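Local coordinates for protein kinase A regulatory subunit, putative (Trypanosoma cruzi, PDB 6FTF) that probably restrains the catalytic subunit of a cAMP-independent protein kinase A, responding to nucleoside analogues bound in its two cyclic-nucleotide-binding domains, at residues D31-I36 with D53-A58; V163-G168 with G269-V274; L239-T244 with L259-F264. One frame throughout, in Å; residues are numbered along the deposited sequence.

Three small interfaces show how the same regulatory fold uses different chemistry in different places. Contact 1 joins two helices that precede the first beta-barrel, while contact 3, and probably contact 2, belong to the second cyclic nucleotide-binding domain. Contact 2 is buried and apolar; contact 1, only partly buried, is also held by packing but runs out to an exposed lysine; contact 3, likewise partly buried, alone adds a polar bridge, a weak one, to its apolar pair. Contacts 2 and 3 are physically continuous, since Ile272 lies against both Leu239 and Phe264. Contacts 1 and 2 lie on opposite sides of the chain's centre, whereas contact 3 comes within about 6 Å of contact 1, nearest atoms, without touching it.

Contact 1 of 3, residues D31-I36 with D53-A58; sequences DEMNLI and DIKVVA
Ile36 and Ala58 meet directly between helices 30-42 and 51-60. CG2 of Ile36, the branch lying anti to the backbone N, comes down on Ala58 CB at 3.5 Å, and both side chains leave their helices toward the partner. The small alanine lets the backbones draw in here, with Ile36 CA and Ala58 CA 5.9 Å apart, although the axes of the two segments stay 9.8 Å apart at closest approach. Met33 adds a second apolar touch from a bent chain, its CE reaching Ala58 CB at 3.9 Å. The same methyl rests on the exposed Lys55, with Met33 CE 3.6 Å from Lys55 O and 3.7 Å from Lys55 CB, and the two long side chains cross at about a right angle. Met33 was modelled in two conformers, so its part is less certain than that of Ile36. The next residue after Ile36, Thr37, touches Lys55 and Ala58, and Trp134 of strand 130-137 lies against Ile36 from the barrel side. The axes of the two segments make an angle of 111°. Helix 30-42, the connection 43-50 and helix 51-60, just before strand 62-67, probably form the N3A motif of the first cyclic nucleotide-binding domain.

Contact 2 of 3, residues V163-G168 with G269-V274; sequences VPFLGG and GPVIDV
Val271 and Phe165 bury the most surface here, and Val274 follows one helical turn beyond Val271. The valine sends CG1 toward the backbone of the other segment, 3.7 Å from Phe165 O, while CG2 approaches the aromatic side chain obliquely, 4.3 Å from Phe165 CD2. Its first torsion (chi1 -63°) sets CG1 beside the backbone N and puts CG2 in the crowded position between N and carbonyl carbon, so the two methyls divide the work between carbonyl and ring. Phe165 lies in the short 3-10 turn 164-166, and its ring is steadied within its own segment by Leu166 CD2, which sits over one face, 3.5 Å from the ring plane and nearer its margin than its middle. His232 also meets the ring, with the two planes at about 55°. Val274 completes the patch through CG1, 4.3 Å from Phe165 CB. Val271 occupies the N-cap position of helix 272-275, yet a valine has no side-chain acceptor for the first helical N-H groups, and its side chain serves packing instead. Helix 149-160, this 3-10 turn and helix 171-178 together probably make the N3A motif of the second domain, here set against the junction of helices 264-268 and 272-275. Built from methyls, one ring and a carbonyl, the join depends on fit of shape and on excluding water, not on directional bonds.

Contact 3 of 3, residues L239-T244 with L259-F264; sequences LNNHRT and LNRRHF
Leu239 meets Phe264 in the tightly packed half of this contact, while Asn241 and Arg261 make its looser polar half. CD2 of Leu239 comes up to the edge of the phenyl ring, near its plane, with Phe264 CZ 4.1 Å away; the two side chains cross at about a right angle. Phe264 has CG anti to its backbone N (chi1 177°), which swings the ring toward helix 235-240. Ile272 and Leu275 pack on both residues, and Phe238 meets the ring edge to face, so this half belongs to a larger apolar cluster.

On the other side, the Arg261 chain stretches fully extended from CG to NE and brings its guanidinium edge-on to the Asn241 amide, the two planes only 23° from coplanar. Arg261 NH2 lies 2.9 Å from Asn241 OD1, but the N-H points well off the acceptor, at 116°, and the bond is weak. The same NH2 also donates to Ser299 O, and the backbone of Asn241 is itself hydrogen-bonded to Ser299, which ties the C-terminal tail to both segments. Asn241, just past helix 235-240, has positive phi, which turns the chain away from the helix. Nearby, Asn260 forms an Asx turn, its OD1 3.0 Å from Arg262 N, shaping the bend between strand 254-260 and helix 264-268.

Helix 235-240 probably is the short helix of the phosphate-binding cassette, with Leu239 about 8 Å from the bound 7-cyano-7-deazainosine. The chemistry therefore suggests an apolar link from a helix close to the bound ligand to the helices after the barrel, while the guanidinium of the buried Arg261 is held by its bond to Ser299 O, with the weak one to Asn241 OD1 as a secondary tie.

Contact 1 of 3, residues D31-I36 with D53-A58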
loop_
_atom_site.group_PDB
_atom_site.type_symbol
_atom_site.label_atom_id
_atom_site.label_comp_id
_atom_site.label_asym_id
_atom_site.label_seq_id
_atom_site.Cartn_x
_atom_site.Cartn_y
_atom_site.Cartn_z
ATOM N N ASP A 31 23.636 2.057 7.401
ATOM C CA ASP A 31 23.242 1.992 5.997
ATOM C C ASP A 31 22.348 0.784 5.732
ATOM O O ASP A 31 21.386 0.888 4.966
ATOM C CB ASP A 31 24.481 1.964 5.090
ATOM C CG ASP A 31 25.149 3.330 4.934
ATOM O OD1 ASP A 31 24.453 4.366 4.918
ATOM O OD2 ASP A 31 26.392 3.361 4.795
ATOM N N GLU A 32 22.641 -0.364 6.350
ATOM C CA GLU A 32 21.752 -1.520 6.205
ATOM C C GLU A 32 20.382 -1.237 6.802
ATOM O O GLU A 32 19.352 -1.580 6.208
ATOM C CB GLU A 32 22.341 -2.763 6.875
ATOM C CG GLU A 32 23.503 -3.378 6.141
ATOM C CD GLU A 32 24.244 -4.419 6.969
ATOM O OE1 GLU A 32 24.229 -4.367 8.218
ATOM O OE2 GLU A 32 24.864 -5.315 6.355
ATOM N N MET A 33 20.345 -0.644 7.999
ATOM C CA MET A 33 19.065 -0.293 8.605
ATOM C C MET A 33 18.272 0.616 7.688
ATOM O O MET A 33 17.069 0.406 7.485
ATOM C CB MET A 33 19.288 0.390 9.955
ATOM C CG MET A 33 19.706 -0.557 11.046
ATOM S SD MET A 33 18.479 -1.846 11.308
ATOM C CE MET A 33 17.119 -0.920 11.995
ATOM N N ASN A 34 18.918 1.629 7.112
ATOM C CA ASN A 34 18.201 2.538 6.225
ATOM C C ASN A 34 17.599 1.794 5.039
ATOM O O ASN A 34 16.442 2.028 4.670
ATOM C CB ASN A 34 19.133 3.639 5.730
ATOM C CG ASN A 34 19.542 4.587 6.835
ATOM O OD1 ASN A 34 18.911 4.636 7.892
ATOM N ND2 ASN A 34 20.605 5.342 6.597
ATOM N N LEU A 35 18.384 0.917 4.407
ATOM C CA LEU A 35 17.911 0.169 3.248
ATOM C C LEU A 35 16.719 -0.699 3.613
ATOM O O LEU A 35 15.679 -0.679 2.939
ATOM C CB LEU A 35 19.067 -0.678 2.704
ATOM C CG LEU A 35 18.817 -1.533 1.458
ATOM C CD1 LEU A 35 20.134 -2.027 0.948
ATOM C CD2 LEU A 35 17.915 -2.738 1.672
ATOM N N ILE A 36 16.856 -1.479 4.677
ATOM C CA ILE A 36 15.811 -2.431 5.030
ATOM C C ILE A 36 14.564 -1.695 5.481
ATOM O O ILE A 36 13.443 -2.044 5.093
ATOM C CB ILE A 36 16.303 -3.400 6.115
ATOM C CG1 ILE A 36 17.513 -4.191 5.631
ATOM C CG2 ILE A 36 15.207 -4.315 6.512
ATOM C CD1 ILE A 36 18.263 -4.840 6.737
ATOM N N ASP A 53 9.099 -0.464 16.049
ATOM C CA ASP A 53 8.831 -1.848 15.671
ATOM C C ASP A 53 9.351 -2.174 14.277
ATOM O O ASP A 53 9.828 -3.292 14.045
ATOM C CB ASP A 53 7.342 -2.155 15.785
ATOM C CG ASP A 53 6.875 -2.242 17.229
ATOM O OD1 ASP A 53 7.731 -2.207 18.149
ATOM O OD2 ASP A 53 5.649 -2.356 17.439
ATOM N N ILE A 54 9.254 -1.236 13.334
ATOM C CA ILE A 54 9.878 -1.410 12.016
ATOM C C ILE A 54 11.355 -1.734 12.178
ATOM O O ILE A 54 11.897 -2.616 11.500
ATOM C CB ILE A 54 9.683 -0.141 11.151
ATOM C CG1 ILE A 54 8.234 -0.029 10.655
ATOM C CG2 ILE A 54 10.683 -0.110 9.976
ATOM C CD1 ILE A 54 7.863 -1.027 9.593
ATOM N N LYS A 55 12.040 -0.988 13.050
ATOM C CA LYS A 55 13.471 -1.194 13.209
ATOM C C LYS A 55 13.778 -2.512 13.922
ATOM O O LYS A 55 14.788 -3.149 13.606
ATOM C CB LYS A 55 14.120 0.031 13.852
ATOM C CG LYS A 55 14.099 1.225 12.906
ATOM C CD LYS A 55 14.616 2.504 13.540
ATOM C CE LYS A 55 16.123 2.492 13.682
ATOM N NZ LYS A 55 16.626 3.768 14.286
ATOM N N VAL A 56 12.919 -2.958 14.843
ATOM C CA VAL A 56 13.088 -4.288 15.432
ATOM C C VAL A 56 13.002 -5.356 14.353
ATOM O O VAL A 56 13.822 -6.281 14.293
ATOM C CB VAL A 56 12.046 -4.534 16.543
ATOM C CG1 VAL A 56 12.074 -5.977 17.010
ATOM C CG2 VAL A 56 12.274 -3.603 17.725
ATOM N N VAL A 57 11.982 -5.266 13.504
ATOM C CA VAL A 57 11.803 -6.242 12.440
ATOM C C VAL A 57 13.014 -6.231 11.516
ATOM O O VAL A 57 13.555 -7.283 11.161
ATOM C CB VAL A 57 10.486 -5.966 11.690
ATOM C CG1 VAL A 57 10.390 -6.809 10.440
ATOM C CG2 VAL A 57 9.286 -6.248 12.595
ATOM N N ALA A 58 13.472 -5.042 11.122
ATOM C CA ALA A 58 14.663 -4.930 10.287
ATOM C C ALA A 58 15.862 -5.605 10.930
ATOM O O ALA A 58 16.612 -6.337 10.263
ATOM C CB ALA A 58 14.952 -3.472 9.940
#

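Contact 2 of 3, residues V163-G168 with G269-V274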
loop_
_atom_site.group_PDB
_atom_site.type_symbol
_atom_site.label_atom_id
_atom_site.label_comp_id
_atom_site.label_asym_id
_atom_site.label_seq_id
_atom_site.Cartn_x
_atom_site.Cartn_y
_atom_site.Cartn_z
ATOM N N VAL A 163 -16.012 -1.563 -5.635
ATOM C CA VAL A 163 -15.517 -0.249 -5.996
ATOM C C VAL A 163 -15.147 -0.228 -7.486
ATOM O O VAL A 163 -14.242 -0.976 -7.890
ATOM C CB VAL A 163 -14.309 0.154 -5.141
ATOM C CG1 VAL A 163 -13.674 1.428 -5.665
ATOM C CG2 VAL A 163 -14.732 0.319 -3.682
ATOM N N PRO A 164 -15.756 0.640 -8.308
ATOM C CA PRO A 164 -15.480 0.577 -9.760
ATOM C C PRO A 164 -14.008 0.653 -10.149
ATOM O O PRO A 164 -13.577 -0.151 -10.980
ATOM C CB PRO A 164 -16.320 1.731 -10.324
ATOM C CG PRO A 164 -17.484 1.798 -9.396
ATOM C CD PRO A 164 -16.905 1.524 -8.017
ATOM N N PHE A 165 -13.236 1.591 -9.614
ATOM C CA PHE A 165 -11.881 1.771 -10.120
ATOM C C PHE A 165 -10.953 0.638 -9.723
ATOM O O PHE A 165 -9.850 0.548 -10.270
ATOM C CB PHE A 165 -11.309 3.147 -9.750
ATOM C CG PHE A 165 -10.614 3.225 -8.405
ATOM C CD1 PHE A 165 -11.336 3.437 -7.233
ATOM C CD2 PHE A 165 -9.248 3.173 -8.323
ATOM C CE1 PHE A 165 -10.680 3.560 -6.015
ATOM C CE2 PHE A 165 -8.601 3.296 -7.114
ATOM C CZ PHE A 165 -9.332 3.488 -5.958
ATOM N N LEU A 166 -11.395 -0.255 -8.834
ATOM C CA LEU A 166 -10.606 -1.404 -8.422
ATOM C C LEU A 166 -11.026 -2.689 -9.115
ATOM O O LEU A 166 -10.484 -3.763 -8.811
ATOM C CB LEU A 166 -10.700 -1.594 -6.908
ATOM C CG LEU A 166 -10.228 -0.400 -6.080
ATOM C CD1 LEU A 166 -10.514 -0.653 -4.623
ATOM C CD2 LEU A 166 -8.763 -0.112 -6.282
ATOM N N GLY A 167 -11.938 -2.609 -10.079
ATOM C CA GLY A 167 -12.483 -3.807 -10.686
ATOM C C GLY A 167 -11.471 -4.645 -11.426
ATOM O O GLY A 167 -11.699 -5.848 -11.615
ATOM N N GLY A 168 -10.368 -4.054 -11.842
ATOM C CA GLY A 168 -9.330 -4.817 -12.503
ATOM C C GLY A 168 -8.385 -5.563 -11.580
ATOM O O GLY A 168 -7.610 -6.391 -12.075
ATOM N N GLY A 269 -0.450 0.516 -8.072
ATOM C CA GLY A 269 0.326 0.472 -9.286
ATOM C C GLY A 269 -0.437 -0.107 -10.460
ATOM O O GLY A 269 -0.426 0.442 -11.568
ATOM N N PRO A 270 -1.132 -1.228 -10.247
ATOM C CA PRO A 270 -1.864 -1.851 -11.363
ATOM C C PRO A 270 -3.041 -1.031 -11.891
ATOM O O PRO A 270 -3.548 -1.344 -12.979
ATOM C CB PRO A 270 -2.327 -3.197 -10.784
ATOM C CG PRO A 270 -1.402 -3.459 -9.650
ATOM C CD PRO A 270 -1.067 -2.115 -9.072
ATOM N N VAL A 271 -3.497 -0.003 -11.175
ATOM C CA VAL A 271 -4.599 0.816 -11.658
ATOM C C VAL A 271 -4.177 2.256 -11.912
ATOM O O VAL A 271 -5.029 3.123 -12.091
ATOM C CB VAL A 271 -5.841 0.734 -10.749
ATOM C CG1 VAL A 271 -6.385 -0.699 -10.724
ATOM C CG2 VAL A 271 -5.525 1.219 -9.359
ATOM N N ILE A 272 -2.875 2.529 -11.961
ATOM C CA ILE A 272 -2.428 3.893 -12.229
ATOM C C ILE A 272 -2.973 4.394 -13.560
ATOM O O ILE A 272 -3.389 5.555 -13.665
ATOM C CB ILE A 272 -0.896 3.996 -12.122
ATOM C CG1 ILE A 272 -0.489 4.011 -10.649
ATOM C CG2 ILE A 272 -0.377 5.244 -12.823
ATOM C CD1 ILE A 272 1.008 3.906 -10.415
ATOM N N ASP A 273 -2.989 3.550 -14.595
ATOM C CA ASP A 273 -3.518 4.017 -15.869
ATOM C C ASP A 273 -5.016 4.293 -15.796
ATOM O O ASP A 273 -5.508 5.194 -16.485
ATOM C CB ASP A 273 -3.154 3.042 -16.990
ATOM C CG ASP A 273 -1.659 3.075 -17.329
ATOM O OD1 ASP A 273 -1.079 4.180 -17.394
ATOM O OD2 ASP A 273 -1.062 1.995 -17.526
ATOM N N VAL A 274 -5.751 3.583 -14.944
ATOM C CA VAL A 274 -7.152 3.918 -14.713
ATOM C C VAL A 274 -7.264 5.300 -14.073
ATOM O O VAL A 274 -8.080 6.132 -14.484
ATOM C CB VAL A 274 -7.825 2.835 -13.850
ATOM C CG1 VAL A 274 -9.251 3.232 -13.478
ATOM C CG2 VAL A 274 -7.819 1.501 -14.594
#

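Contact 3 of 3, residues L239-T244 with L259-F264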
loop_
_atom_site.group_PDB
_atom_site.type_symbol
_atom_site.label_atom_id
_atom_site.label_comp_id
_atom_site.label_asym_id
_atom_site.label_seq_id
_atom_site.Cartn_x
_atom_site.Cartn_y
_atom_site.Cartn_z
ATOM N N LEU A 239 0.084 11.251 -8.422
ATOM C CA LEU A 239 0.397 11.013 -9.830
ATOM C C LEU A 239 1.365 12.053 -10.358
ATOM O O LEU A 239 2.270 11.728 -11.139
ATOM C CB LEU A 239 -0.883 11.056 -10.666
ATOM C CG LEU A 239 -1.853 9.898 -10.419
ATOM C CD1 LEU A 239 -3.173 10.166 -11.092
ATOM C CD2 LEU A 239 -1.297 8.566 -10.912
ATOM N N ASN A 240 1.170 13.322 -9.979
ATOM C CA ASN A 240 1.856 14.436 -10.620
ATOM C C ASN A 240 2.783 15.193 -9.682
ATOM O O ASN A 240 3.335 16.230 -10.070
ATOM C CB ASN A 240 0.836 15.333 -11.312
ATOM C CG ASN A 240 0.199 14.644 -12.502
ATOM O OD1 ASN A 240 0.890 13.922 -13.243
ATOM N ND2 ASN A 240 -1.092 14.850 -12.711
ATOM N N ASN A 241 3.000 14.683 -8.476
ATOM C CA ASN A 241 4.044 15.163 -7.571
ATOM C C ASN A 241 3.941 16.661 -7.283
ATOM O O ASN A 241 4.887 17.432 -7.481
ATOM C CB ASN A 241 5.429 14.807 -8.112
ATOM C CG ASN A 241 5.697 13.340 -8.078
ATOM O OD1 ASN A 241 5.427 12.667 -7.095
ATOM N ND2 ASN A 241 6.240 12.827 -9.166
ATOM N N HIS A 242 2.793 17.060 -6.739
ATOM C CA HIS A 242 2.601 18.454 -6.346
ATOM C C HIS A 242 1.767 18.509 -5.069
ATOM O O HIS A 242 1.116 17.530 -4.687
ATOM C CB HIS A 242 1.979 19.289 -7.477
ATOM C CG HIS A 242 0.665 18.763 -7.970
ATOM N ND1 HIS A 242 -0.498 18.857 -7.241
ATOM C CD2 HIS A 242 0.334 18.115 -9.113
ATOM C CE1 HIS A 242 -1.482 18.283 -7.913
ATOM N NE2 HIS A 242 -1.006 17.827 -9.054
ATOM N N ARG A 243 1.786 19.662 -4.410
ATOM C CA ARG A 243 0.954 19.871 -3.233
ATOM C C ARG A 243 -0.516 19.928 -3.636
ATOM O O ARG A 243 -0.866 20.083 -4.795
ATOM C CB ARG A 243 1.398 21.133 -2.482
ATOM C CG ARG A 243 2.809 21.031 -1.912
ATOM C CD ARG A 243 3.213 22.266 -1.150
ATOM N NE ARG A 243 2.632 22.356 0.188
ATOM C CZ ARG A 243 3.196 21.876 1.293
ATOM N NH1 ARG A 243 4.313 21.198 1.250
ATOM N NH2 ARG A 243 2.613 22.077 2.468
ATOM N N THR A 244 -1.397 19.810 -2.654
ATOM C CA THR A 244 -2.821 19.724 -2.962
ATOM C C THR A 244 -3.328 21.025 -3.564
ATOM O O THR A 244 -2.961 22.126 -3.143
ATOM C CB THR A 244 -3.636 19.339 -1.729
ATOM O OG1 THR A 244 -3.417 20.313 -0.725
ATOM C CG2 THR A 244 -3.269 17.962 -1.202
ATOM N N LEU A 259 -5.466 5.541 2.498
ATOM C CA LEU A 259 -4.216 4.930 2.070
ATOM C C LEU A 259 -3.097 5.968 2.086
ATOM O O LEU A 259 -3.249 7.057 1.526
ATOM C CB LEU A 259 -4.408 4.452 0.639
ATOM C CG LEU A 259 -3.196 3.829 -0.020
ATOM C CD1 LEU A 259 -2.855 2.478 0.590
ATOM C CD2 LEU A 259 -3.412 3.680 -1.517
ATOM N N ASN A 260 -1.972 5.635 2.697
ATOM C CA ASN A 260 -0.832 6.539 2.676
ATOM C C ASN A 260 -0.068 6.467 1.359
ATOM O O ASN A 260 0.077 5.410 0.749
ATOM C CB ASN A 260 0.105 6.237 3.844
ATOM C CG ASN A 260 1.135 7.332 4.050
ATOM O OD1 ASN A 260 2.248 7.276 3.527
ATOM N ND2 ASN A 260 0.744 8.370 4.755
ATOM N N ARG A 261 0.488 7.616 0.972
ATOM C CA ARG A 261 1.255 7.728 -0.259
ATOM C C ARG A 261 2.386 6.713 -0.339
ATOM O O ARG A 261 2.713 6.262 -1.429
ATOM C CB ARG A 261 1.793 9.154 -0.389
ATOM C CG ARG A 261 2.359 9.497 -1.728
ATOM C CD ARG A 261 2.703 10.965 -1.763
ATOM N NE ARG A 261 3.232 11.362 -3.050
ATOM C CZ ARG A 261 3.624 12.608 -3.331
ATOM N NH1 ARG A 261 3.536 13.564 -2.416
ATOM N NH2 ARG A 261 4.118 12.886 -4.526
ATOM N N ARG A 262 2.989 6.349 0.792
ATOM C CA ARG A 262 4.109 5.409 0.739
ATOM C C ARG A 262 3.698 4.033 0.236
ATOM O O ARG A 262 4.566 3.272 -0.207
ATOM C CB ARG A 262 4.805 5.297 2.097
ATOM C CG ARG A 262 3.972 4.714 3.212
ATOM C CD ARG A 262 4.528 5.088 4.604
ATOM N NE ARG A 262 3.641 4.757 5.736
ATOM C CZ ARG A 262 3.783 3.704 6.543
ATOM N NH1 ARG A 262 4.764 2.827 6.359
ATOM N NH2 ARG A 262 2.937 3.514 7.542
ATOM N N HIS A 263 2.407 3.703 0.285
ATOM C CA HIS A 263 1.906 2.414 -0.166
ATOM C C HIS A 263 1.227 2.493 -1.518
ATOM O O HIS A 263 0.772 1.467 -2.035
ATOM C CB HIS A 263 0.941 1.867 0.870
ATOM C CG HIS A 263 1.580 1.637 2.193
ATOM N ND1 HIS A 263 1.106 2.191 3.356
ATOM C CD2 HIS A 263 2.706 0.951 2.527
ATOM C CE1 HIS A 263 1.890 1.835 4.360
ATOM N NE2 HIS A 263 2.877 1.093 3.878
ATOM N N PHE A 264 1.186 3.669 -2.136
ATOM C CA PHE A 264 0.425 3.853 -3.368
ATOM C C PHE A 264 0.955 2.977 -4.490
ATOM O O PHE A 264 0.187 2.304 -5.179
ATOM C CB PHE A 264 0.469 5.334 -3.751
ATOM C CG PHE A 264 -0.208 5.666 -5.045
ATOM C CD1 PHE A 264 -1.582 5.606 -5.163
ATOM C CD2 PHE A 264 0.532 6.104 -6.130
ATOM C CE1 PHE A 264 -2.208 5.942 -6.350
ATOM C CE2 PHE A 264 -0.094 6.456 -7.311
ATOM C CZ PHE A 264 -1.466 6.367 -7.419
#